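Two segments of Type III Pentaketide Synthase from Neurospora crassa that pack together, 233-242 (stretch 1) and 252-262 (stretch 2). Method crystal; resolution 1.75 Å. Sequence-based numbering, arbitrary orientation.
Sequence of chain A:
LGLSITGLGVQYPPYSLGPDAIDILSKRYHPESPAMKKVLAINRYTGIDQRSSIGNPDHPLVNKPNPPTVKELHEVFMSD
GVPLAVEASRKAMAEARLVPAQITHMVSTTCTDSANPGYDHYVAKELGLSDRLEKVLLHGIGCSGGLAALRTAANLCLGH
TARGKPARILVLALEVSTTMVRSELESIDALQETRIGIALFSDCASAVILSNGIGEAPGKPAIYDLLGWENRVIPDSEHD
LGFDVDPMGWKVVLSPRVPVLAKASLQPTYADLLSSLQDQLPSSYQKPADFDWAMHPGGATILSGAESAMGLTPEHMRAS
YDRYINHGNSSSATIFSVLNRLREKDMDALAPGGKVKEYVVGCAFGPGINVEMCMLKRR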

ATOM      1  N   VAL A 233       8.752 -14.228  -6.621  1.00 15.65           N
ATOM      2  CA  VAL A 233       7.756 -14.908  -5.801  1.00 15.14           C
ATOM      3  C   VAL A 233       7.995 -16.418  -5.906  1.00 14.93           C
ATOM      4  O   VAL A 233       8.106 -16.954  -7.011  1.00 14.21           O
ATOM      5  CB  VAL A 233       6.317 -14.562  -6.239  1.00 15.03           C
ATOM      6  CG1 VAL A 233       5.307 -15.385  -5.477  1.00 15.81           C
ATOM      7  CG2 VAL A 233       6.055 -13.078  -6.033  1.00 15.31           C
ATOM      8  N   ILE A 234       8.116 -17.084  -4.760  1.00 14.55           N
ATOM      9  CA  ILE A 234       8.279 -18.542  -4.725  1.00 15.17           C
ATOM     10  C   ILE A 234       6.914 -19.170  -5.017  1.00 15.74           C
ATOM     11  O   ILE A 234       5.936 -18.857  -4.339  1.00 15.51           O
ATOM     12  CB  ILE A 234       8.834 -19.040  -3.350  1.00 14.91           C
ATOM     13  CG1 ILE A 234      10.202 -18.395  -3.051  1.00 15.18           C
ATOM     14  CG2 ILE A 234       8.914 -20.572  -3.323  1.00 15.55           C
ATOM     15  CD1 ILE A 234      10.817 -18.743  -1.678  1.00 15.45           C
ATOM     16  N   PRO A 235       6.836 -20.051  -6.035  1.00 16.85           N
ATOM     17  CA  PRO A 235       5.520 -20.550  -6.445  1.00 17.31           C
ATOM     18  C   PRO A 235       4.842 -21.374  -5.358  1.00 17.54           C
ATOM     19  O   PRO A 235       5.524 -22.060  -4.581  1.00 17.52           O
ATOM     20  CB  PRO A 235       5.836 -21.450  -7.649  1.00 17.49           C
ATOM     21  CG  PRO A 235       7.209 -21.072  -8.074  1.00 18.10           C
ATOM     22  CD  PRO A 235       7.917 -20.645  -6.839  1.00 17.13           C
ATOM     23  N   ASP A 236       3.512 -21.284  -5.324  1.00 17.92           N
ATOM     24  CA  ASP A 236       2.637 -22.104  -4.476  1.00 18.50           C
ATOM     25  C   ASP A 236       3.047 -22.148  -3.000  1.00 17.96           C
ATOM     26  O   ASP A 236       3.127 -23.221  -2.378  1.00 17.80           O
ATOM     27  CB  ASP A 236       2.476 -23.505  -5.082  1.00 19.22           C
ATOM     28  CG  ASP A 236       2.002 -23.456  -6.534  1.00 21.42           C
ATOM     29  OD1 ASP A 236       1.034 -22.718  -6.836  1.00 23.47           O
ATOM     30  OD2 ASP A 236       2.615 -24.141  -7.377  1.00 24.91           O
ATOM     31  N   SER A 237       3.294 -20.961  -2.450  1.00 17.19           N
ATOM     32  CA  SER A 237       3.748 -20.811  -1.072  1.00 16.53           C
ATOM     33  C   SER A 237       2.956 -19.757  -0.279  1.00 16.51           C
ATOM     34  O   SER A 237       3.371 -19.362   0.815  1.00 16.27           O
ATOM     35  CB  SER A 237       5.255 -20.517  -1.025  1.00 16.27           C
ATOM     36  OG  SER A 237       5.564 -19.287  -1.667  1.00 15.06           O
ATOM     37  N   GLU A 238       1.811 -19.335  -0.818  1.00 16.61           N
ATOM     38  CA  GLU A 238       0.902 -18.410  -0.121  1.00 17.07           C
ATOM     39  C   GLU A 238       0.526 -18.888   1.273  1.00 17.39           C
ATOM     40  O   GLU A 238       0.524 -18.105   2.217  1.00 17.09           O
ATOM     41  CB  GLU A 238      -0.398 -18.213  -0.902  1.00 17.13           C
ATOM     42  CG  GLU A 238      -0.227 -17.638  -2.266  1.00 18.32           C
ATOM     43  CD  GLU A 238      -0.119 -18.692  -3.356  1.00 20.26           C
ATOM     44  OE1 GLU A 238       0.091 -19.898  -3.058  1.00 20.66           O
ATOM     45  OE2 GLU A 238      -0.239 -18.299  -4.533  1.00 20.31           O
ATOM     46  N   HIS A 239       0.212 -20.179   1.390  1.00 17.47           N
ATOM     47  CA  HIS A 239      -0.271 -20.757   2.648  1.00 18.23           C
ATOM     48  C   HIS A 239       0.823 -20.925   3.703  1.00 17.76           C
ATOM     49  O   HIS A 239       0.531 -21.239   4.868  1.00 18.51           O
ATOM     50  CB  HIS A 239      -0.955 -22.109   2.379  1.00 18.49           C
ATOM     51  CG  HIS A 239      -0.037 -23.149   1.806  1.00 20.65           C
ATOM     52  ND1 HIS A 239       0.420 -23.106   0.504  1.00 22.52           N
ATOM     53  CD2 HIS A 239       0.499 -24.265   2.356  1.00 21.76           C
ATOM     54  CE1 HIS A 239       1.203 -24.148   0.281  1.00 22.50           C
ATOM     55  NE2 HIS A 239       1.266 -24.868   1.386  1.00 23.47           N
ATOM     56  N   ASP A 240       2.075 -20.712   3.305  1.00 17.15           N
ATOM     57  CA  ASP A 240       3.210 -20.917   4.198  1.00 16.89           C
ATOM     58  C   ASP A 240       3.545 -19.716   5.082  1.00 16.37           C
ATOM     59  O   ASP A 240       4.182 -19.871   6.116  1.00 16.15           O
ATOM     60  CB  ASP A 240       4.443 -21.336   3.404  1.00 17.16           C
ATOM     61  CG  ASP A 240       4.261 -22.678   2.736  1.00 18.25           C
ATOM     62  OD1 ASP A 240       4.109 -23.679   3.459  1.00 18.89           O
ATOM     63  OD2 ASP A 240       4.250 -22.725   1.494  1.00 19.45           O
ATOM     64  N   LEU A 241       3.123 -18.524   4.665  1.00 15.77           N
ATOM     65  CA  LEU A 241       3.519 -17.299   5.348  1.00 15.05           C
ATOM     66  C   LEU A 241       2.509 -16.210   5.045  1.00 14.47           C
ATOM     67  O   LEU A 241       2.225 -15.918   3.888  1.00 14.64           O
ATOM     68  CB  LEU A 241       4.924 -16.870   4.909  1.00 14.76           C
ATOM     69  CG  LEU A 241       5.645 -15.794   5.717  1.00 15.87           C
ATOM     70  CD1 LEU A 241       5.710 -16.151   7.206  1.00 16.39           C
ATOM     71  CD2 LEU A 241       7.041 -15.577   5.163  1.00 15.55           C
ATOM     72  N   GLY A 242       1.969 -15.614   6.099  1.00 14.06           N
ATOM     73  CA  GLY A 242       0.892 -14.648   5.945  1.00 13.35           C
ATOM     74  C   GLY A 242       0.569 -13.915   7.224  1.00 13.03           C
ATOM     75  O   GLY A 242       1.149 -14.187   8.280  1.00 12.95           O
TER
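Stretch 2, residues 252-262: VVLSPRVPVLA

Stretch 2 runs antiparallel to the end of stretch 1 as a β-strand (Val 252 to Leu 254), then turns at Ser 255 to Val 258 and continues as a helix through Ala 262, back along the loop that precedes the strand of stretch 1. Gly 242 and Val 253 form the hydrogen-bonded pair of the ladder: Gly 242 N donates to Val 253 O at 3.0 Å, and Val 253 N to Gly 242 O at 2.9 Å. Leu 241 and Leu 254 are the adjoining non-hydrogen-bonded pair, CA to CA 4.8 Å. One step on, Ser 255 N donates to Asp 240 O at 2.9 Å, extending the backbone pairing to the point where stretch 2 leaves the strand.

Both leucines of the ladder have chi1 t and chi2 p and lie on the same face of the sheet, where Leu 241 CD1 meets Leu 254 CD1 at 3.8 Å; Leu 241 CD2 also approaches Val 258 CG1, at 4.3 Å. Val 253, chi1 t, points to the other face, and its CG1 lies 3.3 Å from His 239 O. Gly 242 has no side chain on that face; an ideal CB there would sit a tight 3.4 Å from Val 253 CB.

Asp 240 is the polar hub. Its CA-to-CB bond points sideways, but with chi1 m (-65°) the carboxylate comes nearer to stretch 2. Ser 255 OG donates to Asp 240 OD1 at 2.6 Å, although the position of OD1 is less certain, and Arg 257 NH1 forms a salt bridge with Asp 240 OD2 at 2.7 Å. Ser 255, chi1 p (86°), also accepts from Arg 257 N, with N to OG 3.0 Å, a capping bond before the helix. Arg 257 begins toward stretch 1 with chi1 m and chi2 t, then bends at chi3 p (86°), and the carboxylate oxygen OD2 lies at the edge of its guanidinium. His 239 starts away from stretch 2, yet chi1 p brings its ring back, with NE2 3.6 Å from Arg 257 NH1.

Farther along the helix, Leu 261 (chi1 m, chi2 t) points toward the loop. Its CD1 lies 4.1 Å from Ser 237 CB, while Ile 234, also m and t, places CD1 4.4 Å from Leu 261 CB. Ser 237, chi1 p, turns OG back onto its own loop, donating to Ile 234 O at 2.7 Å.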

ATOM      1  N   VAL A 252      -0.873 -14.322  12.584  1.00 13.85           N
ATOM      2  CA  VAL A 252       0.285 -14.860  11.871  1.00 14.86           C
ATOM      3  C   VAL A 252      -0.043 -16.206  11.216  1.00 15.31           C
ATOM      4  O   VAL A 252      -0.672 -17.057  11.833  1.00 15.28           O
ATOM      5  CB  VAL A 252       1.482 -15.045  12.828  1.00 15.32           C
ATOM      6  CG1 VAL A 252       2.626 -15.765  12.132  1.00 15.12           C
ATOM      7  CG2 VAL A 252       1.957 -13.695  13.355  1.00 15.50           C
ATOM      8  N   VAL A 253       0.361 -16.370   9.956  1.00 15.37           N
ATOM      9  CA  VAL A 253       0.363 -17.678   9.298  1.00 16.27           C
ATOM     10  C   VAL A 253       1.835 -18.037   9.093  1.00 16.98           C
ATOM     11  O   VAL A 253       2.605 -17.240   8.556  1.00 16.45           O
ATOM     12  CB  VAL A 253      -0.398 -17.666   7.936  1.00 16.36           C
ATOM     13  CG1 VAL A 253      -0.278 -19.021   7.225  1.00 16.06           C
ATOM     14  CG2 VAL A 253      -1.871 -17.316   8.147  1.00 16.62           C
ATOM     15  N   LEU A 254       2.224 -19.222   9.555  1.00 17.75           N
ATOM     16  CA  LEU A 254       3.615 -19.652   9.487  1.00 18.99           C
ATOM     17  C   LEU A 254       3.699 -21.178   9.483  1.00 19.37           C
ATOM     18  O   LEU A 254       3.319 -21.842  10.455  1.00 19.71           O
ATOM     19  CB  LEU A 254       4.419 -19.045  10.645  1.00 18.90           C
ATOM     20  CG  LEU A 254       5.913 -19.338  10.813  1.00 20.34           C
ATOM     21  CD1 LEU A 254       6.727 -19.013   9.553  1.00 20.56           C
ATOM     22  CD2 LEU A 254       6.444 -18.557  11.999  1.00 20.10           C
ATOM     23  N   SER A 255       4.184 -21.725   8.378  1.00 19.91           N
ATOM     24  CA  SER A 255       4.275 -23.172   8.217  1.00 20.56           C
ATOM     25  C   SER A 255       5.700 -23.622   8.500  1.00 21.18           C
ATOM     26  O   SER A 255       6.625 -22.798   8.490  1.00 20.79           O
ATOM     27  CB  SER A 255       3.878 -23.585   6.802  1.00 20.86           C
ATOM     28  OG  SER A 255       4.987 -23.499   5.931  1.00 20.60           O
ATOM     29  N   PRO A 256       5.883 -24.932   8.766  1.00 21.77           N
ATOM     30  CA  PRO A 256       7.239 -25.465   8.929  1.00 22.38           C
ATOM     31  C   PRO A 256       8.067 -25.434   7.642  1.00 22.64           C
ATOM     32  O   PRO A 256       9.284 -25.592   7.702  1.00 23.46           O
ATOM     33  CB  PRO A 256       7.004 -26.906   9.397  1.00 22.38           C
ATOM     34  CG  PRO A 256       5.627 -27.236   8.997  1.00 22.28           C
ATOM     35  CD  PRO A 256       4.847 -25.961   8.978  1.00 21.70           C
ATOM     36  N   ARG A 257       7.419 -25.211   6.500  1.00 22.65           N
ATOM     37  CA  ARG A 257       8.111 -25.176   5.200  1.00 22.45           C
ATOM     38  C   ARG A 257       9.004 -23.950   4.994  1.00 21.98           C
ATOM     39  O   ARG A 257       9.955 -24.000   4.213  1.00 21.45           O
ATOM     40  CB  ARG A 257       7.110 -25.227   4.044  1.00 22.45           C
ATOM     41  CG  ARG A 257       6.108 -26.369   4.081  1.00 24.47           C
ATOM     42  CD  ARG A 257       5.101 -26.201   2.953  1.00 26.84           C
ATOM     43  NE  ARG A 257       5.582 -26.777   1.707  1.00 28.86           N
ATOM     44  CZ  ARG A 257       5.365 -26.281   0.489  1.00 27.27           C
ATOM     45  NH1 ARG A 257       4.687 -25.147   0.299  1.00 24.72           N
ATOM     46  NH2 ARG A 257       5.860 -26.926  -0.553  1.00 27.27           N
ATOM     47  N   VAL A 258       8.690 -22.852   5.683  1.00 21.55           N
ATOM     48  CA  VAL A 258       9.293 -21.548   5.377  1.00 21.37           C
ATOM     49  C   VAL A 258      10.827 -21.536   5.349  1.00 21.21           C
ATOM     50  O   VAL A 258      11.402 -21.060   4.376  1.00 21.13           O
ATOM     51  CB  VAL A 258       8.744 -20.415   6.282  1.00 21.24           C
ATOM     52  CG1 VAL A 258       9.420 -19.075   5.967  1.00 21.80           C
ATOM     53  CG2 VAL A 258       7.243 -20.300   6.109  1.00 20.79           C
ATOM     54  N   PRO A 259      11.490 -22.064   6.397  1.00 21.46           N
ATOM     55  CA  PRO A 259      12.959 -22.019   6.369  1.00 21.47           C
ATOM     56  C   PRO A 259      13.536 -22.782   5.176  1.00 21.18           C
ATOM     57  O   PRO A 259      14.515 -22.334   4.575  1.00 21.40           O
ATOM     58  CB  PRO A 259      13.364 -22.699   7.685  1.00 21.56           C
ATOM     59  CG  PRO A 259      12.147 -22.659   8.546  1.00 22.26           C
ATOM     60  CD  PRO A 259      10.983 -22.723   7.617  1.00 21.38           C
ATOM     61  N   VAL A 260      12.916 -23.908   4.826  1.00 20.92           N
ATOM     62  CA  VAL A 260      13.384 -24.732   3.717  1.00 20.25           C
ATOM     63  C   VAL A 260      13.214 -23.999   2.387  1.00 19.91           C
ATOM     64  O   VAL A 260      14.153 -23.938   1.590  1.00 19.31           O
ATOM     65  CB  VAL A 260      12.714 -26.135   3.698  1.00 20.56           C
ATOM     66  CG1 VAL A 260      12.976 -26.846   2.380  1.00 20.21           C
ATOM     67  CG2 VAL A 260      13.232 -26.983   4.860  1.00 21.55           C
ATOM     68  N   LEU A 261      12.028 -23.425   2.169  1.00 19.34           N
ATOM     69  CA  LEU A 261      11.731 -22.683   0.938  1.00 19.36           C
ATOM     70  C   LEU A 261      12.624 -21.449   0.794  1.00 19.53           C
ATOM     71  O   LEU A 261      13.143 -21.174  -0.291  1.00 19.74           O
ATOM     72  CB  LEU A 261      10.250 -22.287   0.882  1.00 19.06           C
ATOM     73  CG  LEU A 261       9.205 -23.415   0.832  1.00 18.96           C
ATOM     74  CD1 LEU A 261       7.807 -22.867   1.112  1.00 18.04           C
ATOM     75  CD2 LEU A 261       9.237 -24.169  -0.495  1.00 18.26           C
ATOM     76  N   ALA A 262      12.807 -20.733   1.900  1.00 19.97           N
ATOM     77  CA  ALA A 262      13.671 -19.554   1.935  1.00 20.43           C
ATOM     78  C   ALA A 262      15.107 -19.930   1.606  1.00 20.72           C
ATOM     79  O   ALA A 262      15.717 -19.339   0.708  1.00 20.93           O
ATOM     80  CB  ALA A 262      13.592 -18.880   3.288  1.00 20.59           C
TER